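Local coordinates for beta-lactamase/D-alanine Carboxypeptidase (Yersinia pestis, PDB 3RJU), which probably acts as a serine beta-lactamase or D-alanine carboxypeptidase of the penicillin-binding protein family, hydrolysing beta-lactams or D-alanyl peptide ends, at residues Glu234-Ser246 and Met313-Val325. Sequence-based numbering, arbitrary orientation.
Sequences EDMQHWMQQFLAS and MAMVPEKNIGVFV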
ATOM      1  N   GLU A 234     -11.853   3.495   9.432  1.00 11.07           N
ATOM      2  CA  GLU A 234     -12.218   2.405  10.338  1.00 11.08           C
ATOM      3  C   GLU A 234     -11.869   1.031   9.733  1.00 10.65           C
ATOM      4  O   GLU A 234     -11.435   0.121  10.456  1.00 11.74           O
ATOM      5  CB  GLU A 234     -13.703   2.494  10.769  1.00 11.94           C
ATOM      6  CG  GLU A 234     -14.683   2.137   9.673  1.00 13.27           C
ATOM      7  CD  GLU A 234     -16.117   2.494  10.010  1.00 15.23           C
ATOM      8  OE1 GLU A 234     -16.388   2.903  11.169  1.00 17.72           O
ATOM      9  OE2 GLU A 234     -16.982   2.353   9.116  1.00 15.54           O
ATOM     10  N   ASP A 235     -12.044   0.874   8.422  1.00 10.15           N
ATOM     11  CA  ASP A 235     -11.674  -0.394   7.777  1.00 10.97           C
ATOM     12  C   ASP A 235     -10.170  -0.601   7.894  1.00 10.37           C
ATOM     13  O   ASP A 235      -9.710  -1.726   8.169  1.00 11.47           O
ATOM     14  CB  ASP A 235     -12.045  -0.415   6.288  1.00 10.64           C
ATOM     15  CG  ASP A 235     -13.522  -0.705   6.037  1.00 11.10           C
ATOM     16  OD1 ASP A 235     -14.344  -0.674   6.974  1.00 11.77           O
ATOM     17  OD2 ASP A 235     -13.867  -0.962   4.872  1.00 11.91           O
HETATM   18  N   MSE A 236      -9.403   0.463   7.659  1.00  9.01           N
HETATM   19  CA  MSE A 236      -7.949   0.371   7.715  1.00  9.17           C
HETATM   20  C   MSE A 236      -7.448   0.101   9.123  1.00  9.67           C
HETATM   21  O   MSE A 236      -6.421  -0.576   9.296  1.00 10.19           O
HETATM   22  CB  MSE A 236      -7.285   1.620   7.119  1.00 10.20           C
HETATM   23  CG  MSE A 236      -7.565   1.797   5.632  1.00 11.36           C
HETATM   24 SE   MSE A 236      -7.012   0.234   4.589  0.76 12.10          SE
HETATM   25  CE  MSE A 236      -5.168   0.218   5.178  1.00 10.53           C
ATOM     26  N   GLN A 237      -8.158   0.614  10.133  1.00  9.70           N
ATOM     27  CA  GLN A 237      -7.824   0.260  11.510  1.00 10.20           C
ATOM     28  C   GLN A 237      -7.871  -1.268  11.686  1.00 10.08           C
ATOM     29  O   GLN A 237      -6.958  -1.879  12.251  1.00 10.28           O
ATOM     30  CB  GLN A 237      -8.783   0.910  12.515  1.00 10.65           C
ATOM     31  CG  GLN A 237      -8.492   0.531  13.948  1.00 11.76           C
ATOM     32  CD  GLN A 237      -9.666   0.817  14.882  1.00 14.93           C
ATOM     33  OE1 GLN A 237     -10.382   1.808  14.708  1.00 18.43           O
ATOM     34  NE2 GLN A 237      -9.870  -0.053  15.874  1.00 15.77           N
ATOM     35  N   HIS A 238      -8.956  -1.881  11.218  1.00  9.90           N
ATOM     36  CA  HIS A 238      -9.124  -3.323  11.359  1.00 12.14           C
ATOM     37  C   HIS A 238      -8.035  -4.101  10.620  1.00 11.49           C
ATOM     38  O   HIS A 238      -7.528  -5.096  11.142  1.00 13.66           O
ATOM     39  CB  HIS A 238     -10.525  -3.754  10.906  1.00 16.61           C
ATOM     40  CG  HIS A 238     -11.624  -3.168  11.734  1.00 22.88           C
ATOM     41  ND1 HIS A 238     -11.646  -3.265  13.109  1.00 27.35           N
ATOM     42  CD2 HIS A 238     -12.731  -2.467  11.389  1.00 25.43           C
ATOM     43  CE1 HIS A 238     -12.718  -2.649  13.578  1.00 28.66           C
ATOM     44  NE2 HIS A 238     -13.394  -2.155  12.554  1.00 28.54           N
ATOM     45  N   TRP A 239      -7.660  -3.633   9.429  1.00 11.35           N
ATOM     46  CA  TRP A 239      -6.612  -4.287   8.653  1.00 10.82           C
ATOM     47  C   TRP A 239      -5.270  -4.193   9.371  1.00 10.39           C
ATOM     48  O   TRP A 239      -4.547  -5.188   9.527  1.00 10.91           O
ATOM     49  CB  TRP A 239      -6.499  -3.679   7.249  1.00  9.44           C
ATOM     50  CG  TRP A 239      -5.625  -4.488   6.356  1.00  9.87           C
ATOM     51  CD1 TRP A 239      -5.983  -5.608   5.683  1.00 11.38           C
ATOM     52  CD2 TRP A 239      -4.243  -4.257   6.050  1.00  8.97           C
ATOM     53  NE1 TRP A 239      -4.908  -6.105   4.977  1.00  9.70           N
ATOM     54  CE2 TRP A 239      -3.830  -5.289   5.176  1.00  8.24           C
ATOM     55  CE3 TRP A 239      -3.319  -3.274   6.416  1.00 10.21           C
ATOM     56  CZ2 TRP A 239      -2.527  -5.374   4.670  1.00  8.25           C
ATOM     57  CZ3 TRP A 239      -2.025  -3.360   5.923  1.00 10.99           C
ATOM     58  CH2 TRP A 239      -1.646  -4.401   5.051  1.00 10.83           C
HETATM   59  N   MSE A 240      -4.941  -2.993   9.827  1.00  7.90           N
HETATM   60  CA  MSE A 240      -3.653  -2.770  10.461  1.00  9.12           C
HETATM   61  C   MSE A 240      -3.548  -3.583  11.765  1.00 10.36           C
HETATM   62  O   MSE A 240      -2.471  -4.074  12.115  1.00 10.44           O
HETATM   63  CB  MSE A 240      -3.470  -1.274  10.736  1.00 10.17           C
HETATM   64  CG  MSE A 240      -2.123  -0.950  11.328  1.00 10.82           C
HETATM   65 SE   MSE A 240      -1.674   0.953  11.262  0.76 12.14          SE
HETATM   66  CE  MSE A 240      -2.990   1.605  12.539  1.00 12.31           C
ATOM     67  N   GLN A 241      -4.663  -3.729  12.474  1.00 10.15           N
ATOM     68  CA  GLN A 241      -4.682  -4.425  13.765  1.00 11.46           C
ATOM     69  C   GLN A 241      -4.160  -5.859  13.658  1.00 11.91           C
ATOM     70  O   GLN A 241      -3.599  -6.391  14.616  1.00 12.19           O
ATOM     71  CB  GLN A 241      -6.107  -4.430  14.356  1.00 11.02           C
ATOM     72  CG  GLN A 241      -6.233  -5.115  15.743  1.00 11.53           C
ATOM     73  CD  GLN A 241      -5.491  -4.371  16.823  1.00 12.21           C
ATOM     74  OE1 GLN A 241      -5.972  -3.358  17.326  1.00 13.58           O
ATOM     75  NE2 GLN A 241      -4.290  -4.841  17.158  1.00 10.63           N
ATOM     76  N   GLN A 242      -4.343  -6.503  12.505  0.51 12.66           N
ATOM     77  CA  GLN A 242      -3.924  -7.910  12.396  0.51 12.83           C
ATOM     78  C   GLN A 242      -2.408  -8.104  12.473  0.51 11.10           C
ATOM     79  O   GLN A 242      -1.939  -9.226  12.662  0.51 11.20           O
ATOM     80  CB  GLN A 242      -4.516  -8.667  11.186  0.51 15.52           C
ATOM     81  CG  GLN A 242      -5.194  -7.858  10.102  0.51 15.71           C
ATOM     82  CD  GLN A 242      -4.944  -8.408   8.694  0.51 13.66           C
ATOM     83  OE1 GLN A 242      -5.209  -9.581   8.384  0.51 17.84           O
ATOM     84  NE2 GLN A 242      -4.429  -7.566   7.845  0.51  4.47           N
ATOM     85  N   PHE A 243      -1.645  -7.020  12.353  1.00 10.22           N
ATOM     86  CA  PHE A 243      -0.184  -7.121  12.494  1.00 10.04           C
ATOM     87  C   PHE A 243       0.317  -6.920  13.921  1.00 11.55           C
ATOM     88  O   PHE A 243       1.500  -7.094  14.193  1.00 13.53           O
ATOM     89  CB  PHE A 243       0.538  -6.138  11.562  1.00 10.13           C
ATOM     90  CG  PHE A 243       0.228  -6.358  10.101  1.00 10.02           C
ATOM     91  CD1 PHE A 243       1.001  -7.218   9.333  1.00 11.33           C
ATOM     92  CD2 PHE A 243      -0.851  -5.720   9.504  1.00  9.64           C
ATOM     93  CE1 PHE A 243       0.708  -7.438   7.997  1.00  9.51           C
ATOM     94  CE2 PHE A 243      -1.149  -5.935   8.164  1.00 11.05           C
ATOM     95  CZ  PHE A 243      -0.355  -6.772   7.406  1.00 10.48           C
ATOM     96  N   LEU A 244      -0.590  -6.573  14.828  1.00 12.37           N
ATOM     97  CA  LEU A 244      -0.212  -6.079  16.152  1.00 12.37           C
ATOM     98  C   LEU A 244      -0.900  -6.895  17.218  1.00 13.56           C
ATOM     99  O   LEU A 244      -2.091  -7.158  17.117  1.00 17.01           O
ATOM    100  CB  LEU A 244      -0.656  -4.612  16.294  1.00 12.47           C
ATOM    101  CG  LEU A 244      -0.135  -3.685  15.202  1.00 11.64           C
ATOM    102  CD1 LEU A 244      -0.717  -2.275  15.352  1.00 13.42           C
ATOM    103  CD2 LEU A 244       1.384  -3.651  15.252  1.00 11.88           C
ATOM    104  N   ALA A 245      -0.173  -7.270  18.264  1.00 12.37           N
ATOM    105  CA  ALA A 245      -0.792  -7.987  19.374  1.00 14.12           C
ATOM    106  C   ALA A 245      -1.542  -7.026  20.309  1.00 16.13           C
ATOM    107  O   ALA A 245      -1.153  -5.868  20.496  1.00 13.88           O
ATOM    108  CB  ALA A 245       0.254  -8.769  20.158  1.00 13.44           C
ATOM    109  N   SER A 246      -2.594  -7.541  20.933  0.74 18.77           N
ATOM    110  CA  SER A 246      -3.305  -6.831  21.987  0.74 19.08           C
ATOM    111  C   SER A 246      -3.761  -7.853  23.012  0.74 20.21           C
ATOM    112  O   SER A 246      -3.441  -9.032  22.903  0.74 21.17           O
ATOM    113  CB  SER A 246      -4.527  -6.102  21.422  0.74 21.94           C
ATOM    114  OG  SER A 246      -5.520  -7.027  20.997  0.74 22.46           O
HETATM  115  N   MSE A 313       1.598   4.320   6.250  1.00  8.65           N
HETATM  116  CA  MSE A 313       1.437   3.425   7.379  1.00  8.01           C
HETATM  117  C   MSE A 313       2.826   3.118   7.915  1.00  8.95           C
HETATM  118  O   MSE A 313       3.726   2.789   7.137  1.00  9.75           O
HETATM  119  CB  MSE A 313       0.752   2.117   6.960  1.00  8.49           C
HETATM  120  CG  MSE A 313       0.527   1.174   8.136  1.00 10.06           C
HETATM  121 SE   MSE A 313      -0.484  -0.408   7.669  0.76 13.81          SE
HETATM  122  CE  MSE A 313      -2.132   0.448   7.096  1.00 11.85           C
ATOM    123  N   ALA A 314       3.010   3.263   9.225  1.00  8.55           N
ATOM    124  CA  ALA A 314       4.307   3.010   9.840  1.00  9.10           C
ATOM    125  C   ALA A 314       4.059   2.180  11.077  1.00  8.93           C
ATOM    126  O   ALA A 314       3.176   2.502  11.879  1.00  8.97           O
ATOM    127  CB  ALA A 314       4.991   4.334  10.220  1.00  9.76           C
HETATM  128  N   MSE A 315       4.834   1.128  11.282  0.53  8.84           N
HETATM  129  CA  MSE A 315       4.606   0.366  12.487  0.53 10.21           C
HETATM  130  C   MSE A 315       5.864  -0.261  13.027  0.53  8.19           C
HETATM  131  O   MSE A 315       6.854  -0.448  12.306  0.53  9.60           O
HETATM  132  CB  MSE A 315       3.543  -0.704  12.268  0.53 12.25           C
HETATM  133  CG  MSE A 315       3.947  -1.776  11.285  0.53 12.72           C
HETATM  134 SE   MSE A 315       2.746  -3.313  11.326  0.53 15.52          SE
HETATM  135  CE  MSE A 315       1.139  -2.506  10.563  0.53 16.64           C
ATOM    136  N   VAL A 316       5.796  -0.588  14.310  1.00  9.58           N
ATOM    137  CA  VAL A 316       6.880  -1.238  15.012  1.00 10.06           C
ATOM    138  C   VAL A 316       6.234  -2.487  15.605  1.00 10.43           C
ATOM    139  O   VAL A 316       5.722  -2.464  16.721  1.00 11.09           O
ATOM    140  CB  VAL A 316       7.475  -0.326  16.121  1.00 10.16           C
ATOM    141  CG1 VAL A 316       8.637  -1.026  16.828  1.00 12.18           C
ATOM    142  CG2 VAL A 316       7.935   0.989  15.522  1.00 10.90           C
ATOM    143  N   PRO A 317       6.187  -3.566  14.817  1.00 12.30           N
ATOM    144  CA  PRO A 317       5.352  -4.705  15.199  1.00 13.61           C
ATOM    145  C   PRO A 317       5.731  -5.317  16.544  1.00 13.21           C
ATOM    146  O   PRO A 317       4.863  -5.768  17.272  1.00 14.58           O
ATOM    147  CB  PRO A 317       5.578  -5.711  14.056  1.00 15.36           C
ATOM    148  CG  PRO A 317       5.986  -4.871  12.900  1.00 16.16           C
ATOM    149  CD  PRO A 317       6.771  -3.729  13.468  1.00 14.28           C
ATOM    150  N   GLU A 318       7.018  -5.308  16.863  0.62 13.06           N
ATOM    151  CA  GLU A 318       7.479  -5.917  18.099  0.62 13.76           C
ATOM    152  C   GLU A 318       6.921  -5.187  19.318  0.62 13.33           C
ATOM    153  O   GLU A 318       6.811  -5.777  20.395  0.62 12.72           O
ATOM    154  CB  GLU A 318       9.011  -5.969  18.137  0.62 15.76           C
ATOM    155  CG  GLU A 318       9.674  -4.617  18.019  0.62 18.80           C
ATOM    156  CD  GLU A 318      10.127  -4.264  16.602  0.62 18.82           C
ATOM    157  OE1 GLU A 318       9.373  -4.462  15.603  0.62 14.69           O
ATOM    158  OE2 GLU A 318      11.263  -3.769  16.506  0.62 21.73           O
ATOM    159  N   LYS A 319       6.560  -3.916  19.133  1.00 13.34           N
ATOM    160  CA  LYS A 319       6.017  -3.092  20.220  1.00 13.05           C
ATOM    161  C   LYS A 319       4.508  -2.892  20.071  1.00 12.21           C
ATOM    162  O   LYS A 319       3.914  -2.110  20.825  1.00 13.92           O
ATOM    163  CB  LYS A 319       6.681  -1.707  20.282  1.00 16.00           C
ATOM    164  CG  LYS A 319       8.178  -1.686  20.489  1.00 20.83           C
ATOM    165  CD  LYS A 319       8.603  -2.249  21.804  1.00 26.77           C
ATOM    166  CE  LYS A 319      10.123  -2.179  21.925  1.00 31.64           C
ATOM    167  NZ  LYS A 319      10.556  -0.763  21.795  1.00 35.24           N
ATOM    168  N   ASN A 320       3.892  -3.587  19.109  1.00 10.84           N
ATOM    169  CA  ASN A 320       2.439  -3.523  18.921  1.00 10.13           C
ATOM    170  C   ASN A 320       1.945  -2.115  18.652  1.00 10.81           C
ATOM    171  O   ASN A 320       0.876  -1.726  19.150  1.00 12.51           O
ATOM    172  CB  ASN A 320       1.717  -4.088  20.142  1.00 13.02           C
ATOM    173  CG  ASN A 320       2.124  -5.509  20.423  1.00 16.19           C
ATOM    174  OD1 ASN A 320       2.280  -6.321  19.499  1.00 16.35           O
ATOM    175  ND2 ASN A 320       2.335  -5.811  21.691  1.00 19.95           N
ATOM    176  N   ILE A 321       2.723  -1.362  17.880  1.00  9.86           N
ATOM    177  CA  ILE A 321       2.399   0.023  17.581  1.00  9.39           C
ATOM    178  C   ILE A 321       2.290   0.190  16.082  1.00  9.96           C
ATOM    179  O   ILE A 321       3.171  -0.249  15.333  1.00 12.16           O
ATOM    180  CB  ILE A 321       3.476   0.967  18.149  1.00 10.04           C
ATOM    181  CG1 ILE A 321       3.331   1.031  19.675  1.00 11.77           C
ATOM    182  CG2 ILE A 321       3.391   2.392  17.501  1.00 11.18           C
ATOM    183  CD1 ILE A 321       4.546   1.619  20.399  1.00 12.59           C
ATOM    184  N   GLY A 322       1.198   0.807  15.639  1.00  9.44           N
ATOM    185  CA  GLY A 322       1.026   1.110  14.232  1.00  9.27           C
ATOM    186  C   GLY A 322       0.292   2.424  14.065  1.00  9.15           C
ATOM    187  O   GLY A 322      -0.621   2.720  14.836  1.00 10.90           O
ATOM    188  N   VAL A 323       0.679   3.196  13.052  1.00  7.74           N
ATOM    189  CA  VAL A 323       0.012   4.440  12.721  1.00  8.46           C
ATOM    190  C   VAL A 323      -0.328   4.454  11.245  1.00  7.65           C
ATOM    191  O   VAL A 323       0.514   4.156  10.402  1.00  8.83           O
ATOM    192  CB  VAL A 323       0.892   5.643  13.043  1.00  8.72           C
ATOM    193  CG1 VAL A 323       0.171   6.910  12.634  1.00  9.06           C
ATOM    194  CG2 VAL A 323       1.203   5.657  14.551  1.00  9.48           C
ATOM    195  N   PHE A 324      -1.578   4.773  10.941  1.00  7.45           N
ATOM    196  CA  PHE A 324      -2.014   4.982   9.570  1.00  7.52           C
ATOM    197  C   PHE A 324      -2.533   6.412   9.446  1.00  7.52           C
ATOM    198  O   PHE A 324      -3.311   6.879  10.297  1.00  9.47           O
ATOM    199  CB  PHE A 324      -3.161   4.032   9.221  1.00  8.22           C
ATOM    200  CG  PHE A 324      -3.801   4.322   7.887  1.00  8.37           C
ATOM    201  CD1 PHE A 324      -3.102   4.078   6.702  1.00  8.23           C
ATOM    202  CD2 PHE A 324      -5.092   4.826   7.807  1.00  8.50           C
ATOM    203  CE1 PHE A 324      -3.676   4.342   5.463  1.00  9.09           C
ATOM    204  CE2 PHE A 324      -5.669   5.094   6.573  1.00 10.64           C
ATOM    205  CZ  PHE A 324      -4.960   4.843   5.397  1.00  9.74           C
ATOM    206  N   VAL A 325      -2.144   7.100   8.379  1.00  7.18           N
ATOM    207  CA  VAL A 325      -2.636   8.446   8.169  1.00  7.43           C
ATOM    208  C   VAL A 325      -3.062   8.616   6.723  1.00  7.06           C
ATOM    209  O   VAL A 325      -2.475   8.035   5.810  1.00  8.56           O
ATOM    210  CB  VAL A 325      -1.571   9.534   8.551  1.00  8.27           C
ATOM    211  CG1 VAL A 325      -0.335   9.401   7.676  1.00  9.99           C
ATOM    212  CG2 VAL A 325      -2.168  10.923   8.447  1.00 10.91           C
TER
HETATM  213  O   HOH W   1       2.987  -7.676  16.526  1.00 22.43           O
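Met240 packs against the strand pair, its SE 3.7 Å from Val323 N. All four methionines of this contact are selenomethionines. CG of Met240 stands anti to the backbone N (chi1 -177°), and a bend at the last torsion lays CE against the backbone of Gly322, 3.5 Å from Gly322 O. Glycine has no side chain here, and Met240 SE and Leu244 CD1 fill the place over it. Met313 and Met315 run past Met240 in the opposite direction. CG of Met313 meets Met240 SE, and CE of Met315 reaches Met240 CG at 3.7 Å.

Met313 also carries its selenium to the edge of the Trp239 six-membered ring, near the ring plane, a Met-aromatic contact with SE 3.8 Å from CZ3. Its methyl touches that of Met236, whose chain is bent twice to bring CE there. Met236 CB lies over one face of the Phe324 ring in a CH-pi contact, 4.2 Å from the centroid. Trp239 NE1 hydrogen-bonds to Glu70 OE1 of helix 64-77.

Farther along the segment, Phe243 crosses Met315 at about a right angle, its CB 3.6 Å from Met315 SE. Leu244 spreads its two methyls along the backbone from Asn320 to Gly322.

The polar edge is small. Ala245 N donates to Asn320 OD1 at 2.9 Å, bent at 143° and coming from above the carbonyl plane. Water 1 bridges Phe243 O and Pro317 O. Asn320 and Ile321 both face Val316 in a G1 beta bulge, which closes the hairpin 313-325. The contact thus seats helix 233-241 on two neighbouring strands of the large antiparallel sheet, while helix 336-349 covers its other face, as in the alpha/beta sandwich of serine beta-lactamases and penicillin-binding proteins.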